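Local coordinates for protein oxidoreductase (Thermotoga maritima, PDB 1ZH8) that binds NADP in a Rossmann-fold domain and probably catalyses NADP-dependent oxidation or reduction of an alcohol or sugar-like substrate of the Gfo/Idh/MocA type, at residues A[83-89]-A[107-112]; A[16-20]-A[42-46]; A[30-35]-A[61-65]; A[115-119]-A[316-321]; A[234-238]-A[322-326]. All coordinates share one frame; numbering follows the deposited sequence.

Contact 1 of 5, residues A[83-89]-A[107-112]. With NAP (NADP nicotinamide-adenine-dinucleotide phosphate), chain D.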
# COMPACT_ATOMS: atom_id res chain seq x y z
N VAL A 83 3.91 -31.41 36.59
CA VAL A 83 4.20 -30.87 35.26
C VAL A 83 5.69 -30.61 34.94
O VAL A 83 6.46 -30.19 35.78
CB VAL A 83 3.41 -29.56 35.04
CG1 VAL A 83 1.91 -29.80 35.17
CG2 VAL A 83 3.87 -28.49 36.05
N ASP A 84 6.06 -30.85 33.70
CA ASP A 84 7.39 -30.52 33.17
C ASP A 84 7.33 -29.16 32.48
O ASP A 84 8.35 -28.45 32.37
CB ASP A 84 7.81 -31.59 32.17
CG ASP A 84 7.94 -32.97 32.82
OD1 ASP A 84 8.68 -33.09 33.82
OD2 ASP A 84 7.30 -33.94 32.33
N ALA A 85 6.14 -28.80 32.01
CA ALA A 85 5.93 -27.54 31.31
C ALA A 85 4.49 -27.10 31.44
O ALA A 85 3.60 -27.89 31.80
CB ALA A 85 6.32 -27.66 29.82
N VAL A 86 4.26 -25.84 31.15
CA VAL A 86 2.93 -25.29 31.18
C VAL A 86 2.63 -24.58 29.86
O VAL A 86 3.54 -24.08 29.16
CB VAL A 86 2.70 -24.36 32.41
CG1 VAL A 86 2.83 -25.15 33.74
CG2 VAL A 86 3.67 -23.16 32.41
N ASP A 87 1.36 -24.59 29.48
CA ASP A 87 0.90 -23.94 28.28
C ASP A 87 0.01 -22.76 28.68
O ASP A 87 -1.04 -22.96 29.29
CB ASP A 87 0.14 -24.96 27.43
CG ASP A 87 -0.40 -24.37 26.14
OD1 ASP A 87 0.12 -23.31 25.69
OD2 ASP A 87 -1.35 -24.98 25.57
N LEU A 88 0.44 -21.55 28.35
CA LEU A 88 -0.31 -20.37 28.75
C LEU A 88 -1.14 -19.85 27.60
O LEU A 88 -0.59 -19.44 26.56
CB LEU A 88 0.60 -19.28 29.30
CG LEU A 88 1.75 -19.71 30.22
CD1 LEU A 88 2.71 -18.54 30.57
CD2 LEU A 88 1.22 -20.38 31.47
N THR A 89 -2.46 -19.89 27.76
CA THR A 89 -3.39 -19.32 26.79
C THR A 89 -4.23 -18.28 27.50
O THR A 89 -5.43 -18.48 27.75
CB THR A 89 -4.28 -20.41 26.15
OG1 THR A 89 -4.67 -21.35 27.17
CG2 THR A 89 -3.50 -21.16 25.07
N VAL A 107 10.17 -24.75 35.52
CA VAL A 107 9.21 -25.39 34.61
C VAL A 107 9.29 -24.73 33.23
O VAL A 107 9.30 -23.51 33.15
CB VAL A 107 7.77 -25.31 35.20
CG1 VAL A 107 6.74 -25.62 34.17
CG2 VAL A 107 7.62 -26.26 36.39
N HIS A 108 9.34 -25.51 32.15
CA HIS A 108 9.28 -24.92 30.78
C HIS A 108 7.94 -24.27 30.52
O HIS A 108 6.93 -24.62 31.14
CB HIS A 108 9.52 -25.97 29.70
CG HIS A 108 10.76 -26.77 29.90
ND1 HIS A 108 12.00 -26.33 29.50
CD2 HIS A 108 10.96 -27.98 30.48
CE1 HIS A 108 12.91 -27.24 29.82
NE2 HIS A 108 12.30 -28.25 30.41
N VAL A 109 7.94 -23.32 29.59
CA VAL A 109 6.72 -22.59 29.24
C VAL A 109 6.55 -22.52 27.72
O VAL A 109 7.48 -22.09 27.02
CB VAL A 109 6.74 -21.11 29.74
CG1 VAL A 109 5.33 -20.53 29.70
CG2 VAL A 109 7.29 -20.99 31.12
N ILE A 110 5.39 -22.94 27.22
CA ILE A 110 4.93 -22.52 25.92
C ILE A 110 3.81 -21.49 26.09
O ILE A 110 2.84 -21.71 26.80
CB ILE A 110 4.52 -23.69 25.00
CG1 ILE A 110 4.05 -23.17 23.64
CG2 ILE A 110 3.48 -24.60 25.67
CD1 ILE A 110 4.03 -24.25 22.52
N CYS A 111 3.97 -20.35 25.44
CA CYS A 111 3.10 -19.23 25.68
C CYS A 111 2.65 -18.63 24.39
O CYS A 111 3.44 -18.47 23.45
CB CYS A 111 3.81 -18.18 26.53
SG CYS A 111 2.79 -16.75 26.96
N GLU A 112 1.38 -18.28 24.34
CA GLU A 112 0.77 -17.73 23.15
C GLU A 112 1.30 -16.35 22.80
O GLU A 112 1.76 -15.61 23.67
CB GLU A 112 -0.77 -17.71 23.28
CG GLU A 112 -1.44 -18.95 22.75
CD GLU A 112 -1.30 -19.09 21.24
OE1 GLU A 112 -0.82 -18.13 20.58
OE2 GLU A 112 -1.64 -20.16 20.69
PA NAP D . -9.99 -16.19 26.08
O1A NAP D . -11.06 -17.02 25.48
O2A NAP D . -10.50 -15.03 26.84
O5B NAP D . -9.05 -17.14 26.96
C5B NAP D . -8.39 -16.64 28.10
C4B NAP D . -8.55 -17.66 29.21
O4B NAP D . -7.73 -17.31 30.32
C3B NAP D . -9.98 -17.70 29.74
O3B NAP D . -10.22 -19.04 30.06
C2B NAP D . -9.86 -16.85 31.00
O2B NAP D . -10.82 -16.85 32.05
C1B NAP D . -8.51 -17.32 31.50
N9A NAP D . -7.97 -16.40 32.50
C8A NAP D . -8.15 -15.04 32.58
N7A NAP D . -7.45 -14.59 33.65
C5A NAP D . -6.85 -15.65 34.25
C6A NAP D . -6.03 -15.78 35.37
N6A NAP D . -5.72 -14.72 36.10
N1A NAP D . -5.54 -17.01 35.72
C2A NAP D . -5.88 -18.11 34.98
N3A NAP D . -6.69 -18.00 33.88
C4A NAP D . -7.16 -16.79 33.52
O3 NAP D . -9.05 -15.64 24.91
PN NAP D . -8.29 -16.58 23.85
O1N NAP D . -8.30 -18.04 24.19
O2N NAP D . -8.82 -16.05 22.59
O5D NAP D . -6.75 -16.11 23.93
C5D NAP D . -5.84 -16.57 24.91
C4D NAP D . -4.42 -16.47 24.35
O4D NAP D . -4.36 -17.21 23.14
C3D NAP D . -4.07 -15.02 23.99
O3D NAP D . -2.74 -14.72 24.35
C2D NAP D . -4.22 -14.94 22.49
O2D NAP D . -3.35 -13.99 21.91
C1D NAP D . -3.91 -16.37 22.08
N1N NAP D . -4.56 -16.70 20.81
C2N NAP D . -3.77 -17.10 19.77
C3N NAP D . -4.33 -17.42 18.53
C7N NAP D . -3.50 -18.07 17.46
O7N NAP D . -4.14 -18.32 16.23
N7N NAP D . -2.21 -18.40 17.66
C4N NAP D . -5.72 -17.33 18.37
C5N NAP D . -6.53 -16.94 19.45
C6N NAP D . -5.93 -16.62 20.67
P2B NAP D . -12.01 -17.87 32.45
O1X NAP D . -11.49 -19.01 33.30
O2X NAP D . -12.65 -18.46 31.21
O3X NAP D . -12.98 -17.01 33.22
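Leu88 and Val109 meet where two neighbouring parallel strands, 85-88 and 108-112, lie edge to edge in the Rossmann sheet, joined through helix 95-104 as a beta-alpha-beta crossover. The tight part is apolar: Leu88 CD1 presses on Val109 CG1 at 3.4 Å and reaches Cys111 SG at 4.0 Å. Leu88 CG lies anti to its carbonyl carbon (chi1 -41°), which carries the CD1 branch over both partners, while helices 95-104 and 74-79 close over this face. Five backbone bonds tie the strands, among them Val86 N to His108 O at 2.9 Å and Leu88 N to Ile110 O, also 2.9 Å, the latter the straightest at 166°. The opposite face carries Ala85, Asp87, His108 and Ile110, against helix 290-303. The start is more open to solvent: Asp84 and His108 are partly exposed, Asp84 turned to Arg20 in a salt bridge. At the other end Glu112 OE1 accepts a nearly straight bond from the NADP carboxamide N7N at 3.2 Å, and its OE2 goes to His34, which also bonds to Asp87 OD2. One histidine thus links the two acidic side chains, and a carboxylate that accepts the carboxamide N-H probably helps to fix how the nicotinamide ring is turned.

Contact 2 of 5, residues A[16-20]-A[42-46]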
# COMPACT_ATOMS: atom_id res chain seq x y z
N LEU A 16 9.68 -43.21 23.79
CA LEU A 16 9.69 -41.71 23.80
C LEU A 16 9.03 -41.18 25.06
O LEU A 16 7.80 -41.26 25.19
CB LEU A 16 8.96 -41.13 22.56
CG LEU A 16 9.63 -41.04 21.17
CD1 LEU A 16 8.61 -40.63 20.10
CD2 LEU A 16 10.86 -40.12 21.13
N ARG A 17 9.83 -40.64 25.99
CA ARG A 17 9.33 -39.98 27.23
C ARG A 17 8.42 -38.79 26.89
O ARG A 17 8.66 -38.06 25.93
CB ARG A 17 10.47 -39.52 28.15
CG ARG A 17 10.01 -39.26 29.61
CD ARG A 17 11.15 -38.78 30.51
NE ARG A 17 10.72 -38.66 31.91
CZ ARG A 17 10.74 -39.66 32.79
NH1 ARG A 17 11.18 -40.86 32.43
NH2 ARG A 17 10.32 -39.45 34.03
N LYS A 18 7.36 -38.61 27.68
CA LYS A 18 6.39 -37.55 27.42
C LYS A 18 6.65 -36.30 28.25
O LYS A 18 7.20 -36.37 29.36
CB LYS A 18 4.97 -38.06 27.68
CG LYS A 18 4.51 -39.20 26.78
CD LYS A 18 3.03 -39.49 27.03
CE LYS A 18 2.58 -40.76 26.34
NZ LYS A 18 1.10 -40.80 26.37
N ILE A 19 6.25 -35.16 27.70
CA ILE A 19 6.25 -33.91 28.43
C ILE A 19 4.93 -33.80 29.18
O ILE A 19 3.86 -33.75 28.56
CB ILE A 19 6.42 -32.72 27.48
CG1 ILE A 19 7.82 -32.75 26.84
CG2 ILE A 19 6.20 -31.39 28.20
CD1 ILE A 19 8.08 -31.57 25.85
N ARG A 20 5.00 -33.78 30.52
CA ARG A 20 3.83 -33.58 31.37
C ARG A 20 3.47 -32.10 31.34
O ARG A 20 4.29 -31.25 31.70
CB ARG A 20 4.09 -34.05 32.81
CG ARG A 20 4.34 -35.57 32.94
CD ARG A 20 4.81 -35.94 34.34
NE ARG A 20 5.90 -35.05 34.79
CZ ARG A 20 6.13 -34.68 36.05
NH1 ARG A 20 5.37 -35.11 37.06
NH2 ARG A 20 7.14 -33.87 36.29
N SER A 42 -0.43 -37.20 21.41
CA SER A 42 -0.44 -37.83 22.74
C SER A 42 0.75 -38.76 22.95
O SER A 42 1.00 -39.23 24.05
CB SER A 42 -1.75 -38.57 23.00
OG SER A 42 -2.01 -39.44 21.93
N HIS A 43 1.50 -39.03 21.89
CA HIS A 43 2.73 -39.78 22.04
C HIS A 43 3.87 -38.89 22.59
O HIS A 43 4.90 -39.41 23.02
CB HIS A 43 3.12 -40.47 20.74
CG HIS A 43 3.28 -39.53 19.59
ND1 HIS A 43 2.20 -38.96 18.94
CD2 HIS A 43 4.38 -39.05 18.96
CE1 HIS A 43 2.63 -38.17 17.98
NE2 HIS A 43 3.96 -38.21 17.97
N LEU A 44 3.65 -37.57 22.58
CA LEU A 44 4.66 -36.59 23.04
C LEU A 44 4.27 -35.83 24.32
O LEU A 44 5.14 -35.42 25.12
CB LEU A 44 4.98 -35.57 21.93
CG LEU A 44 5.37 -35.98 20.50
CD1 LEU A 44 5.65 -34.71 19.69
CD2 LEU A 44 6.56 -36.91 20.47
N PHE A 45 2.96 -35.63 24.50
CA PHE A 45 2.43 -34.83 25.60
C PHE A 45 1.40 -35.58 26.41
O PHE A 45 0.58 -36.33 25.86
CB PHE A 45 1.80 -33.54 25.05
CG PHE A 45 2.77 -32.64 24.38
CD1 PHE A 45 3.57 -31.78 25.13
CD2 PHE A 45 2.93 -32.66 23.00
CE1 PHE A 45 4.49 -30.95 24.52
CE2 PHE A 45 3.85 -31.82 22.37
CZ PHE A 45 4.63 -30.97 23.12
N GLU A 46 1.43 -35.37 27.72
CA GLU A 46 0.34 -35.76 28.57
C GLU A 46 -0.14 -34.55 29.36
O GLU A 46 0.66 -33.86 30.03
CB GLU A 46 0.73 -36.89 29.52
CG GLU A 46 -0.48 -37.57 30.19
CD GLU A 46 -0.11 -38.40 31.41
OE1 GLU A 46 1.01 -38.25 31.94
OE2 GLU A 46 -0.96 -39.20 31.86
O HOH W 1 -0.50 -38.55 26.69
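Lys18 reaches over to Ser42 at the mouth of a beta-alpha-beta unit of the Rossmann fold, where parallel strands 19-24 and 45-51, linked by helix 28-39, begin side by side. The lysine leaves the backbone with CG anti to its carbonyl carbon (chi1 -63°) and runs extended, its chain lying along the carbonyls of 42-46 and CG coming to 3.8 Å from His43 O. Behind it the strands are paired through Ile19, whose N donates to Leu44 O at 2.8 Å and whose O receives Glu46 N at 3.0 Å; that second donor stands 35° above the carbonyl plane. On the buried face, chi1 of Phe45 (-64°) brings its ring alongside Ile19, Phe45 CD1 lying 3.8 Å from Ile19 CB, and the extended isoleucine carries Ile19 CD1 to 3.9 Å from Phe45 CE1. Tyr299 and Phe298 of helix 290-303 pack on this pair. Arg20, on the other face, is turned away to Asp84 and Gly81. The ammonium group has two acceptors: Lys18 NZ gives a hydrogen bond to Ser42 O at 2.8 Å, met nearly head-on, and another to a water, which in turn donates a hydrogen bond to Phe45 O.

Contact 3 of 5, residues A[30-35]-A[61-65]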
# COMPACT_ATOMS: atom_id res chain seq x y z
N ALA A 30 -7.31 -22.53 24.03
CA ALA A 30 -7.04 -23.81 24.67
C ALA A 30 -8.00 -24.91 24.16
O ALA A 30 -7.55 -26.00 23.83
CB ALA A 30 -7.12 -23.68 26.19
N ARG A 31 -9.29 -24.61 24.11
CA ARG A 31 -10.29 -25.58 23.73
C ARG A 31 -10.21 -25.90 22.25
O ARG A 31 -10.31 -27.06 21.85
CB ARG A 31 -11.70 -25.04 24.00
CG ARG A 31 -12.20 -25.07 25.45
CD ARG A 31 -13.73 -24.84 25.49
NE ARG A 31 -14.01 -23.43 25.24
CZ ARG A 31 -14.54 -22.94 24.12
NH1 ARG A 31 -14.90 -23.72 23.10
NH2 ARG A 31 -14.71 -21.62 24.02
N GLU A 32 -10.04 -24.87 21.42
CA GLU A 32 -10.41 -24.98 20.02
C GLU A 32 -9.19 -25.15 19.13
O GLU A 32 -9.29 -25.72 18.04
CB GLU A 32 -11.27 -23.78 19.58
CG GLU A 32 -12.73 -23.87 20.07
CD GLU A 32 -13.63 -22.73 19.58
OE1 GLU A 32 -13.22 -21.97 18.68
OE2 GLU A 32 -14.77 -22.61 20.10
N LEU A 33 -8.05 -24.67 19.62
CA LEU A 33 -6.84 -24.61 18.82
C LEU A 33 -5.77 -25.54 19.42
O LEU A 33 -5.19 -26.35 18.71
CB LEU A 33 -6.37 -23.15 18.70
CG LEU A 33 -7.36 -22.16 18.06
CD1 LEU A 33 -6.79 -20.77 18.02
CD2 LEU A 33 -7.76 -22.58 16.62
N HIS A 34 -5.55 -25.45 20.74
CA HIS A 34 -4.50 -26.24 21.40
C HIS A 34 -4.86 -27.69 21.65
O HIS A 34 -4.09 -28.58 21.33
CB HIS A 34 -4.00 -25.56 22.67
CG HIS A 34 -3.13 -24.37 22.40
ND1 HIS A 34 -2.08 -24.00 23.22
CD2 HIS A 34 -3.14 -23.48 21.37
CE1 HIS A 34 -1.50 -22.93 22.72
NE2 HIS A 34 -2.12 -22.59 21.60
N LEU A 35 -6.04 -27.93 22.20
CA LEU A 35 -6.42 -29.29 22.53
C LEU A 35 -6.48 -30.22 21.30
O LEU A 35 -5.91 -31.30 21.34
CB LEU A 35 -7.73 -29.33 23.30
CG LEU A 35 -8.11 -30.70 23.85
CD1 LEU A 35 -7.15 -31.14 24.96
CD2 LEU A 35 -9.53 -30.62 24.37
N PHE A 61 -13.11 -28.13 30.65
CA PHE A 61 -11.88 -28.46 29.93
C PHE A 61 -11.29 -29.80 30.39
O PHE A 61 -10.92 -30.62 29.54
CB PHE A 61 -10.86 -27.34 30.07
CG PHE A 61 -9.66 -27.50 29.17
CD1 PHE A 61 -9.70 -27.04 27.86
CD2 PHE A 61 -8.51 -28.12 29.63
CE1 PHE A 61 -8.59 -27.20 27.03
CE2 PHE A 61 -7.40 -28.28 28.80
CZ PHE A 61 -7.44 -27.82 27.50
N ALA A 62 -11.19 -30.01 31.71
CA ALA A 62 -10.74 -31.31 32.23
C ALA A 62 -11.47 -32.51 31.59
O ALA A 62 -10.84 -33.51 31.26
CB ALA A 62 -10.83 -31.37 33.75
N LYS A 63 -12.79 -32.40 31.40
CA LYS A 63 -13.57 -33.51 30.84
C LYS A 63 -13.23 -33.79 29.38
O LYS A 63 -13.13 -34.95 28.98
CB LYS A 63 -15.09 -33.32 31.02
CG LYS A 63 -15.60 -33.65 32.41
CD LYS A 63 -17.10 -33.90 32.41
N MSE A 64 -13.05 -32.72 28.60
CA MSE A 64 -12.60 -32.87 27.22
C MSE A 64 -11.26 -33.61 27.14
O MSE A 64 -11.03 -34.38 26.21
CB MSE A 64 -12.53 -31.50 26.53
CG MSE A 64 -13.86 -30.72 26.47
SE MSE A 64 -13.72 -28.82 25.80
CE MSE A 64 -14.08 -29.14 23.82
N VAL A 65 -10.38 -33.40 28.12
CA VAL A 65 -9.04 -33.99 28.18
C VAL A 65 -9.02 -35.44 28.62
O VAL A 65 -8.28 -36.26 28.07
CB VAL A 65 -8.11 -33.20 29.14
CG1 VAL A 65 -6.76 -33.91 29.34
CG2 VAL A 65 -7.91 -31.79 28.62
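Phe61 turns the edge of its ring toward the first turn of the 30-35 segment: CE1 lies 3.6 Å from Ala30 O, in the plane of the ring, and 3.9 Å from Ala30 CB. CG of the phenylalanine is anti to the backbone N (chi1 -170°), which swings the ring out of its own helix toward the other. Arg31 comes to the same rim with its aliphatic part, CG 4.0 Å from Phe61 CD1, while its guanidinium plane is turned 73° from the ring and so does not stack on it. Its CD passes 4.0 Å from the SE of Met64, a selenomethionine, and the bend at chi3 beyond it turns the guanidinium toward Glu32, NH1 forming a salt bridge to OE2. With an alanine in place of Arg31, Glu32 OE2 would probably lose this salt bridge and Met64 SE the aliphatic chain beside it. Leu35 divides its branches: CD2 lies 3.8 Å from Met64 CB, and CD1 is 3.8 Å from Val65 CG2, passing CZ of Phe61, whose side chain runs the opposite way. No hydrogen bond crosses the contact. The segment axes are 11.4 Å apart and inclined at 33°. Ile47 and Val50 of strand 45-51 lie beneath, so these are two roughly parallel helices packed on one side of a Rossmann sheet, and Ala30 fits the last position of a GxGxxA-type dinucleotide-binding sequence.

Contact 4 of 5, residues A[115-119]-A[316-321]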
# COMPACT_ATOMS: atom_id res chain seq x y z
N ILE A 115 4.03 -11.91 22.43
CA ILE A 115 4.96 -12.10 23.52
C ILE A 115 4.51 -11.34 24.79
O ILE A 115 4.52 -11.92 25.87
CB ILE A 115 6.41 -11.75 23.12
CG1 ILE A 115 7.39 -12.15 24.23
CG2 ILE A 115 6.56 -10.27 22.77
CD1 ILE A 115 8.85 -11.73 23.98
N SER A 116 4.10 -10.08 24.65
CA SER A 116 3.58 -9.29 25.78
C SER A 116 2.76 -8.10 25.26
O SER A 116 2.44 -8.06 24.08
CB SER A 116 4.70 -8.81 26.70
OG SER A 116 4.15 -8.27 27.89
N THR A 117 2.44 -7.16 26.14
CA THR A 117 1.49 -6.10 25.82
C THR A 117 2.13 -5.02 24.98
O THR A 117 1.43 -4.26 24.30
CB THR A 117 0.96 -5.44 27.11
OG1 THR A 117 2.08 -5.01 27.89
CG2 THR A 117 0.12 -6.42 27.93
N ASP A 118 3.45 -4.94 25.05
CA ASP A 118 4.26 -3.93 24.36
C ASP A 118 5.74 -4.34 24.41
O ASP A 118 6.11 -5.29 25.12
CB ASP A 118 4.09 -2.54 25.00
CG ASP A 118 4.24 -2.59 26.51
OD1 ASP A 118 5.37 -2.77 26.97
OD2 ASP A 118 3.22 -2.49 27.23
N VAL A 119 6.58 -3.61 23.70
CA VAL A 119 8.00 -3.97 23.61
C VAL A 119 8.80 -3.83 24.91
O VAL A 119 9.59 -4.71 25.21
CB VAL A 119 8.71 -3.28 22.41
CG1 VAL A 119 10.19 -3.58 22.43
CG2 VAL A 119 8.11 -3.77 21.12
N ALA A 316 9.62 -13.19 18.60
CA ALA A 316 8.27 -12.72 18.88
C ALA A 316 8.35 -11.25 19.23
O ALA A 316 7.45 -10.46 18.89
CB ALA A 316 7.65 -13.50 20.01
N LEU A 317 9.44 -10.87 19.88
CA LEU A 317 9.62 -9.49 20.26
C LEU A 317 9.74 -8.64 18.98
O LEU A 317 9.13 -7.58 18.88
CB LEU A 317 10.82 -9.32 21.19
CG LEU A 317 10.92 -7.91 21.78
CD1 LEU A 317 9.78 -7.64 22.72
CD2 LEU A 317 12.27 -7.67 22.49
N LYS A 318 10.49 -9.15 18.01
CA LYS A 318 10.60 -8.49 16.71
C LYS A 318 9.26 -8.39 15.98
O LYS A 318 8.99 -7.38 15.34
CB LYS A 318 11.66 -9.15 15.82
CG LYS A 318 13.09 -9.00 16.34
CD LYS A 318 14.07 -9.94 15.63
CE LYS A 318 15.51 -9.59 16.04
NZ LYS A 318 16.54 -10.37 15.32
N ASP A 319 8.41 -9.40 16.11
CA ASP A 319 7.08 -9.30 15.52
C ASP A 319 6.31 -8.14 16.16
O ASP A 319 5.67 -7.32 15.46
CB ASP A 319 6.27 -10.58 15.71
CG ASP A 319 6.91 -11.80 15.08
OD1 ASP A 319 7.62 -11.66 14.06
OD2 ASP A 319 6.68 -12.90 15.63
N LEU A 320 6.38 -8.06 17.49
CA LEU A 320 5.61 -7.09 18.21
C LEU A 320 6.14 -5.69 17.87
O LEU A 320 5.36 -4.81 17.57
CB LEU A 320 5.64 -7.39 19.71
CG LEU A 320 4.82 -6.49 20.63
CD1 LEU A 320 3.38 -6.38 20.15
CD2 LEU A 320 4.83 -7.06 22.02
N ALA A 321 7.46 -5.53 17.86
CA ALA A 321 8.13 -4.27 17.48
C ALA A 321 7.65 -3.67 16.14
O ALA A 321 7.44 -2.45 16.05
CB ALA A 321 9.65 -4.45 17.48
O HOH W 2 4.65 -11.70 19.60
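Water 2 is the polar link between the two segments, accepting from Ile115 N at 2.9 Å and donating to Ala316 O at 3.1 Å. The rest of the interface is apolar, an irregular segment pressed on the helix of 316-321. Leu320 does much of the touching: with CG anti to the backbone N (chi1 -177°) it extends CD2 into the bend of 115-119, where that methyl lies 3.7 Å from Ile115 CG2 and close to the backbone of Ser116 and Asp118. The side chains of Ile115 and Leu320 stand roughly perpendicular. Ile115 also sets its CB 3.8 Å from Ala316 CB, an approach the small alanine allows. At the far end Val119 spreads its two methyls, CG1 to Leu317 CD1 at 4.1 Å and CG2 to Ala321 CB at 4.0 Å. Asp118 is the N-cap of helix 119-131; its OD1 bonds to the hydroxyl of Thr121, and its OD2 takes the hydroxyl of Thr117 at 2.8 Å, from well above the carboxylate plane. The contact places the loop between strand 108-112 and helix 119-131 against helix 313-329. Val126 of helix 119-131 and Ile138 of strand 136-139, both of the Rossmann domain, pack on Ile115, and Ser197 of helix 195-211 meets Leu320.

Contact 5 of 5, residues A[234-238]-A[322-326]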
# COMPACT_ATOMS: atom_id res chain seq x y z
N LEU A 234 -5.15 -0.47 9.94
CA LEU A 234 -3.76 -0.07 9.83
C LEU A 234 -3.36 -0.10 8.36
O LEU A 234 -3.68 -1.04 7.65
CB LEU A 234 -2.89 -1.02 10.65
CG LEU A 234 -1.38 -0.80 10.51
CD1 LEU A 234 -1.08 0.56 11.13
CD2 LEU A 234 -0.58 -1.88 11.20
N SER A 235 -2.70 0.96 7.89
CA SER A 235 -2.05 0.94 6.57
C SER A 235 -0.60 1.41 6.71
O SER A 235 -0.32 2.43 7.38
CB SER A 235 -2.79 1.81 5.57
OG SER A 235 -2.41 1.49 4.25
N SER A 236 0.32 0.69 6.07
CA SER A 236 1.74 0.91 6.28
C SER A 236 2.59 0.71 5.03
O SER A 236 2.26 -0.11 4.18
CB SER A 236 2.25 -0.04 7.36
OG SER A 236 2.18 -1.37 6.90
N ILE A 237 3.68 1.47 4.94
CA ILE A 237 4.78 1.11 4.04
C ILE A 237 6.01 0.89 4.87
O ILE A 237 6.18 1.47 5.96
CB ILE A 237 5.13 2.20 3.01
CG1 ILE A 237 5.06 3.58 3.65
CG2 ILE A 237 4.22 2.14 1.81
CD1 ILE A 237 5.72 4.62 2.81
N PHE A 238 6.90 0.08 4.34
CA PHE A 238 8.13 -0.20 5.04
C PHE A 238 9.15 -0.70 4.03
O PHE A 238 8.83 -0.96 2.87
CB PHE A 238 7.89 -1.23 6.17
CG PHE A 238 7.08 -2.43 5.74
CD1 PHE A 238 5.67 -2.35 5.65
CD2 PHE A 238 7.70 -3.63 5.41
CE1 PHE A 238 4.90 -3.43 5.27
CE2 PHE A 238 6.93 -4.74 5.03
CZ PHE A 238 5.52 -4.65 4.96
N PHE A 322 7.50 -4.51 15.12
CA PHE A 322 6.94 -4.07 13.85
C PHE A 322 5.57 -3.40 14.07
O PHE A 322 5.35 -2.27 13.62
CB PHE A 322 6.82 -5.23 12.84
CG PHE A 322 6.07 -4.87 11.59
CD1 PHE A 322 6.73 -4.31 10.49
CD2 PHE A 322 4.69 -5.06 11.50
CE1 PHE A 322 6.04 -3.96 9.33
CE2 PHE A 322 3.99 -4.71 10.35
CZ PHE A 322 4.67 -4.17 9.25
N ILE A 323 4.66 -4.09 14.77
CA ILE A 323 3.33 -3.54 15.01
C ILE A 323 3.39 -2.31 15.91
O ILE A 323 2.79 -1.28 15.60
CB ILE A 323 2.37 -4.59 15.60
CG1 ILE A 323 2.20 -5.76 14.61
CG2 ILE A 323 1.02 -3.97 15.92
CD1 ILE A 323 1.60 -5.35 13.31
N GLU A 324 4.13 -2.39 17.01
CA GLU A 324 4.23 -1.23 17.89
C GLU A 324 4.76 0.02 17.14
O GLU A 324 4.27 1.12 17.35
CB GLU A 324 5.06 -1.53 19.13
CG GLU A 324 5.09 -0.38 20.14
CD GLU A 324 5.57 -0.78 21.53
OE1 GLU A 324 5.46 -1.97 21.91
OE2 GLU A 324 6.06 0.12 22.24
N ALA A 325 5.72 -0.17 16.23
CA ALA A 325 6.20 0.93 15.39
C ALA A 325 5.09 1.55 14.53
O ALA A 325 4.95 2.77 14.50
CB ALA A 325 7.36 0.47 14.52
N CYS A 326 4.33 0.71 13.83
CA CYS A 326 3.16 1.14 13.07
C CYS A 326 2.13 1.93 13.87
O CYS A 326 1.62 2.94 13.40
CB CYS A 326 2.45 -0.07 12.48
SG CYS A 326 3.37 -0.88 11.18
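This is a buried helix-on-sheet contact in the C-terminal alpha/beta domain of the Gfo/Idh/MocA type, where helix 313-329 lies across strand 233-240 of the large mixed sheet. The two segment axes are 10.2 Å apart and cross steeply, at 106°. Leu234, Ser236 and Phe238, on one face of the strand, turn toward the helix. At one end is a T-shaped pair: Phe322 directs its edge at the face of Phe238, centroids 5.2 Å apart and planes at 84°, with Phe322 CE1 over the middle of the Phe238 ring. Phe238 CG lies between its backbone N and carbonyl carbon (chi1 47°), which presents the ring face to the helix. A serine in place of Phe238 would probably leave the Phe322 edge facing a gap and let that ring turn more freely. Helix 195-211 supplies Met207 and Ala204 beside the pair. Ser236 gives its hydroxyl to Tyr248 O in the adjoining strand, and its CB is 4.1 Å from Cys326 SG. On the reverse of the sheet, Ser235 and Ile237 face the second subunit, Ser235 OG bonding to Asn247 of the second subunit. At the other end of the strand segment, Leu234 straddles a single carbon with both its methyls, CD1 and CD2 each 3.8 Å from Cys326 CB.

Overall arrangement
The five contacts show how a two-domain oxidoreductase is put together. Contacts 1 and 2 belong to the parallel Rossmann sheet, their centres 14 Å apart, and meet where strands 19-24 and 85-88 adjoin. Contact 3 pairs helices on that domain and, 15 Å from contact 1 centre to centre, joins it through His34 beside the cofactor. Contacts 2 and 3 interleave along the chain, as do 4 and 5; contacts 1, 2 and 3 all close before 4 and 5 open. Contact 4 follows contact 1 in sequence and shares helix 313-329 with contact 5, their centres 13 Å apart. That helix bridges the NADP-binding domain and the mixed sheet; the centres of contacts 2 and 5 lie about 40 Å apart.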